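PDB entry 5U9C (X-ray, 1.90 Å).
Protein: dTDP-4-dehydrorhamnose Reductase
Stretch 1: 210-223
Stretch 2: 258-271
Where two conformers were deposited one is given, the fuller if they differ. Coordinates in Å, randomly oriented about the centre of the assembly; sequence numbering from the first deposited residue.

Stretch 1 (210-223) RHTGTLHFASSGTI
Stretch 2 (258-271) YSEGIESIYMSILS

Leu215 (chi1 m, chi2 t) lies at the apolar centre: its CA-to-CB bond points sideways, but its methyls reach stretch 2, CD2 lying 3.7 Å from Tyr266 CB and CD1 3.9 Å from Leu270 CD1 and 4.2 Å from Met267 SE. Met267, a selenomethionine folded m, m, m, also sets its CE 3.7 Å from Phe217 CD2. Leu270 (m, t) places CD1 over one face of the His211 ring (chi1 t), 4.1 Å from its centroid, a CH-pi contact. The backbones run antiparallel: an extended strand of about 213-217 passes a looser chain, with CA atoms 9.2 Å apart at His211 and Leu270, 5.3 Å at His216 and Ser264, and 5.4 Å at Thr222 and Gly261. Residues 267-269 have helical phi/psi; Leu270 N bonds Met267 O at 3.1 Å. Ser264 OG (chi1 t) accepts from Tyr266 N and Met267 N, each 3.0 Å away, bracing this turn. Ile262 (p, t) packs CG1 4.0 Å from Ala218 CB and CG2 4.3 Å from the His216 ring centroid, off-centre. His216 (chi1 m) donates from ND1 to Glu263 O at 2.8 Å, the one direct hydrogen bond between the stretches. At the polar edge, water 1 bridges Ser219 O (2.7 Å) and Ile262 O (2.6 Å), while water 2 joins Thr222 OG1 (2.6 Å) to Ile262 O (3.2 Å, weak).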

# COMPACT_ATOMS: atom_id res chain seq x y z
N ARG D 210 36.58 4.27 18.94
CA ARG D 210 35.57 5.32 18.94
C ARG D 210 34.89 5.37 17.56
O ARG D 210 34.72 6.44 16.98
CB ARG D 210 36.14 6.69 19.36
CG ARG D 210 36.72 6.70 20.77
CD ARG D 210 35.72 6.24 21.84
NE ARG D 210 36.34 6.19 23.16
CZ ARG D 210 36.47 7.22 23.98
NH1 ARG D 210 37.07 7.06 25.15
NH2 ARG D 210 36.02 8.43 23.64
N HIS D 211 34.51 4.21 17.05
CA HIS D 211 33.80 4.14 15.77
C HIS D 211 32.46 4.87 15.90
O HIS D 211 31.83 4.82 16.96
CB HIS D 211 33.58 2.68 15.34
CG HIS D 211 32.90 2.56 14.02
ND1 HIS D 211 33.51 2.95 12.85
CD2 HIS D 211 31.67 2.14 13.68
CE1 HIS D 211 32.68 2.77 11.84
NE2 HIS D 211 31.55 2.28 12.32
N THR D 212 32.06 5.57 14.85
CA THR D 212 30.82 6.35 14.87
C THR D 212 29.88 6.04 13.70
O THR D 212 30.30 5.52 12.68
CB THR D 212 31.09 7.87 14.87
OG1 THR D 212 31.86 8.22 13.72
CG2 THR D 212 31.86 8.32 16.13
N GLY D 213 28.60 6.40 13.86
CA GLY D 213 27.61 6.19 12.80
C GLY D 213 26.58 5.13 13.16
O GLY D 213 26.29 4.93 14.33
N THR D 214 26.02 4.48 12.14
CA THR D 214 24.98 3.46 12.33
C THR D 214 25.42 2.17 11.65
O THR D 214 25.86 2.18 10.49
CB THR D 214 23.62 3.94 11.78
OG1 THR D 214 23.13 5.03 12.60
CG2 THR D 214 22.55 2.82 11.82
N LEU D 215 25.30 1.06 12.37
CA LEU D 215 25.66 -0.26 11.86
C LEU D 215 24.61 -1.30 12.20
O LEU D 215 23.90 -1.18 13.19
CB LEU D 215 26.98 -0.72 12.47
CG LEU D 215 28.26 -0.05 12.01
CD1 LEU D 215 29.40 -0.39 12.96
CD2 LEU D 215 28.59 -0.48 10.59
N HIS D 216 24.53 -2.31 11.36
CA HIS D 216 23.69 -3.48 11.58
C HIS D 216 24.67 -4.57 11.98
O HIS D 216 25.64 -4.81 11.26
CB HIS D 216 23.02 -3.87 10.28
CG HIS D 216 21.91 -2.96 9.88
ND1 HIS D 216 21.07 -3.25 8.83
CD2 HIS D 216 21.43 -1.84 10.46
CE1 HIS D 216 20.16 -2.30 8.73
NE2 HIS D 216 20.36 -1.42 9.70
N PHE D 217 24.41 -5.25 13.10
CA PHE D 217 25.29 -6.32 13.55
C PHE D 217 24.48 -7.60 13.73
O PHE D 217 23.71 -7.76 14.70
CB PHE D 217 26.04 -5.93 14.85
CG PHE D 217 27.16 -6.89 15.20
CD1 PHE D 217 26.87 -8.09 15.85
CD2 PHE D 217 28.48 -6.63 14.87
CE1 PHE D 217 27.87 -8.99 16.16
CE2 PHE D 217 29.48 -7.53 15.19
CZ PHE D 217 29.18 -8.71 15.84
N ALA D 218 24.64 -8.51 12.77
CA ALA D 218 23.92 -9.79 12.78
C ALA D 218 24.58 -10.84 11.92
O ALA D 218 25.27 -10.52 10.93
CB ALA D 218 22.49 -9.57 12.28
N SER D 219 24.35 -12.10 12.27
CA SER D 219 24.84 -13.22 11.48
C SER D 219 24.16 -13.18 10.11
O SER D 219 23.04 -12.69 9.97
CB SER D 219 24.55 -14.55 12.18
OG SER D 219 25.14 -14.61 13.46
N SER D 220 24.86 -13.72 9.11
CA SER D 220 24.34 -13.76 7.75
C SER D 220 23.22 -14.80 7.64
O SER D 220 23.39 -15.95 8.05
CB SER D 220 25.49 -14.10 6.79
OG SER D 220 25.03 -14.21 5.46
N GLY D 221 22.08 -14.40 7.08
CA GLY D 221 20.96 -15.31 6.90
C GLY D 221 19.66 -14.71 7.39
O GLY D 221 19.63 -14.04 8.43
N THR D 222 18.61 -14.91 6.60
CA THR D 222 17.25 -14.46 6.92
C THR D 222 16.49 -15.75 7.11
O THR D 222 16.21 -16.44 6.14
CB THR D 222 16.67 -13.61 5.79
OG1 THR D 222 17.54 -12.50 5.59
CG2 THR D 222 15.31 -13.08 6.16
N ILE D 223 16.13 -16.03 8.36
CA ILE D 223 15.55 -17.30 8.75
C ILE D 223 14.36 -17.16 9.69
O ILE D 223 14.13 -16.10 10.24
CB ILE D 223 16.64 -18.14 9.47
CG1 ILE D 223 17.22 -17.30 10.62
CG2 ILE D 223 17.71 -18.52 8.47
CD1 ILE D 223 18.38 -17.86 11.35
N TYR D 258 6.61 -9.56 8.01
CA TYR D 258 6.96 -10.82 7.36
C TYR D 258 8.46 -11.06 7.55
O TYR D 258 8.88 -12.20 7.69
CB TYR D 258 6.55 -10.83 5.88
CG TYR D 258 5.03 -10.81 5.74
CD1 TYR D 258 4.24 -11.82 6.31
CD2 TYR D 258 4.37 -9.80 5.02
CE1 TYR D 258 2.87 -11.82 6.20
CE2 TYR D 258 2.98 -9.79 4.90
CZ TYR D 258 2.24 -10.82 5.50
OH TYR D 258 0.87 -10.86 5.41
N SER D 259 9.23 -9.98 7.57
CA SER D 259 10.64 -10.09 7.86
C SER D 259 11.22 -8.86 8.53
O SER D 259 10.88 -7.70 8.17
CB SER D 259 11.44 -10.36 6.61
OG SER D 259 12.80 -10.54 6.96
N GLU D 260 12.08 -9.11 9.51
CA GLU D 260 12.87 -8.05 10.13
C GLU D 260 14.36 -8.38 9.95
O GLU D 260 15.22 -7.92 10.69
CB GLU D 260 12.51 -7.78 11.57
CG GLU D 260 12.62 -8.97 12.51
CD GLU D 260 12.48 -8.54 13.96
OE1 GLU D 260 11.69 -9.17 14.68
OE2 GLU D 260 13.15 -7.55 14.39
N GLY D 261 14.66 -9.18 8.92
CA GLY D 261 16.03 -9.50 8.62
C GLY D 261 16.86 -8.25 8.37
O GLY D 261 16.39 -7.28 7.76
N ILE D 262 18.09 -8.25 8.89
CA ILE D 262 19.03 -7.16 8.65
C ILE D 262 20.38 -7.67 8.15
O ILE D 262 20.80 -8.78 8.50
CB ILE D 262 19.27 -6.29 9.89
CG1 ILE D 262 19.55 -7.14 11.13
CG2 ILE D 262 18.06 -5.39 10.15
CD1 ILE D 262 20.10 -6.31 12.28
N GLU D 263 21.00 -6.89 7.28
CA GLU D 263 22.34 -7.17 6.78
C GLU D 263 23.11 -5.85 6.78
O GLU D 263 22.51 -4.76 6.93
CB GLU D 263 22.31 -7.85 5.41
CG GLU D 263 21.81 -7.01 4.28
CD GLU D 263 21.48 -7.85 3.06
OE1 GLU D 263 20.60 -8.72 3.15
OE2 GLU D 263 22.06 -7.62 2.00
N SER D 264 24.43 -5.94 6.71
CA SER D 264 25.26 -4.74 6.73
C SER D 264 26.02 -4.56 5.45
O SER D 264 26.54 -5.52 4.88
CB SER D 264 26.27 -4.78 7.87
OG SER D 264 27.07 -3.59 7.91
N ILE D 265 26.07 -3.31 5.00
CA ILE D 265 26.90 -2.94 3.85
C ILE D 265 28.15 -2.22 4.33
O ILE D 265 28.99 -1.86 3.53
CB ILE D 265 26.16 -2.02 2.88
CG1 ILE D 265 25.57 -0.81 3.62
CG2 ILE D 265 25.07 -2.82 2.19
CD1 ILE D 265 25.03 0.28 2.70
N TYR D 266 28.28 -1.99 5.64
CA TYR D 266 29.43 -1.26 6.18
C TYR D 266 30.38 -2.04 7.10
O TYR D 266 31.45 -1.54 7.42
CB TYR D 266 28.97 0.01 6.95
CG TYR D 266 28.21 1.06 6.13
CD1 TYR D 266 28.61 1.39 4.84
CD2 TYR D 266 27.17 1.78 6.69
CE1 TYR D 266 27.94 2.36 4.11
CE2 TYR D 266 26.50 2.75 5.98
CZ TYR D 266 26.89 3.04 4.68
OH TYR D 266 26.24 3.99 3.95
N MSE D 267 30.01 -3.25 7.52
CA MSE D 267 30.87 -4.01 8.43
C MSE D 267 32.17 -4.40 7.79
O MSE D 267 33.21 -4.41 8.45
CB MSE D 267 30.12 -5.22 8.99
CG MSE D 267 29.08 -4.76 10.02
SE MSE D 267 29.89 -4.38 11.77
CE MSE D 267 30.68 -6.17 11.88
N SER D 268 32.15 -4.69 6.48
CA SER D 268 33.37 -5.09 5.77
C SER D 268 34.46 -4.01 5.69
O SER D 268 35.61 -4.33 5.52
CB SER D 268 33.02 -5.58 4.36
OG SER D 268 32.66 -4.50 3.52
N ILE D 269 34.10 -2.73 5.80
CA ILE D 269 35.14 -1.70 5.76
C ILE D 269 35.90 -1.57 7.09
O ILE D 269 36.95 -0.94 7.13
CB ILE D 269 34.64 -0.31 5.25
CG1 ILE D 269 33.54 0.27 6.13
CG2 ILE D 269 34.16 -0.42 3.81
CD1 ILE D 269 33.02 1.60 5.62
N LEU D 270 35.37 -2.17 8.17
CA LEU D 270 36.03 -2.16 9.48
C LEU D 270 36.97 -3.37 9.47
O LEU D 270 36.70 -4.39 10.07
CB LEU D 270 34.98 -2.25 10.58
CG LEU D 270 33.88 -1.21 10.45
CD1 LEU D 270 32.94 -1.31 11.64
CD2 LEU D 270 34.45 0.19 10.34
N SER D 271 38.09 -3.23 8.76
CA SER D 271 39.03 -4.35 8.53
C SER D 271 39.43 -5.21 9.72
O SER D 271 39.40 -6.43 9.61
CB SER D 271 40.29 -3.85 7.79
OG SER D 271 40.93 -2.82 8.54
O HOH W 1 22.86 -10.44 8.40
O HOH W 2 19.03 -10.72 6.76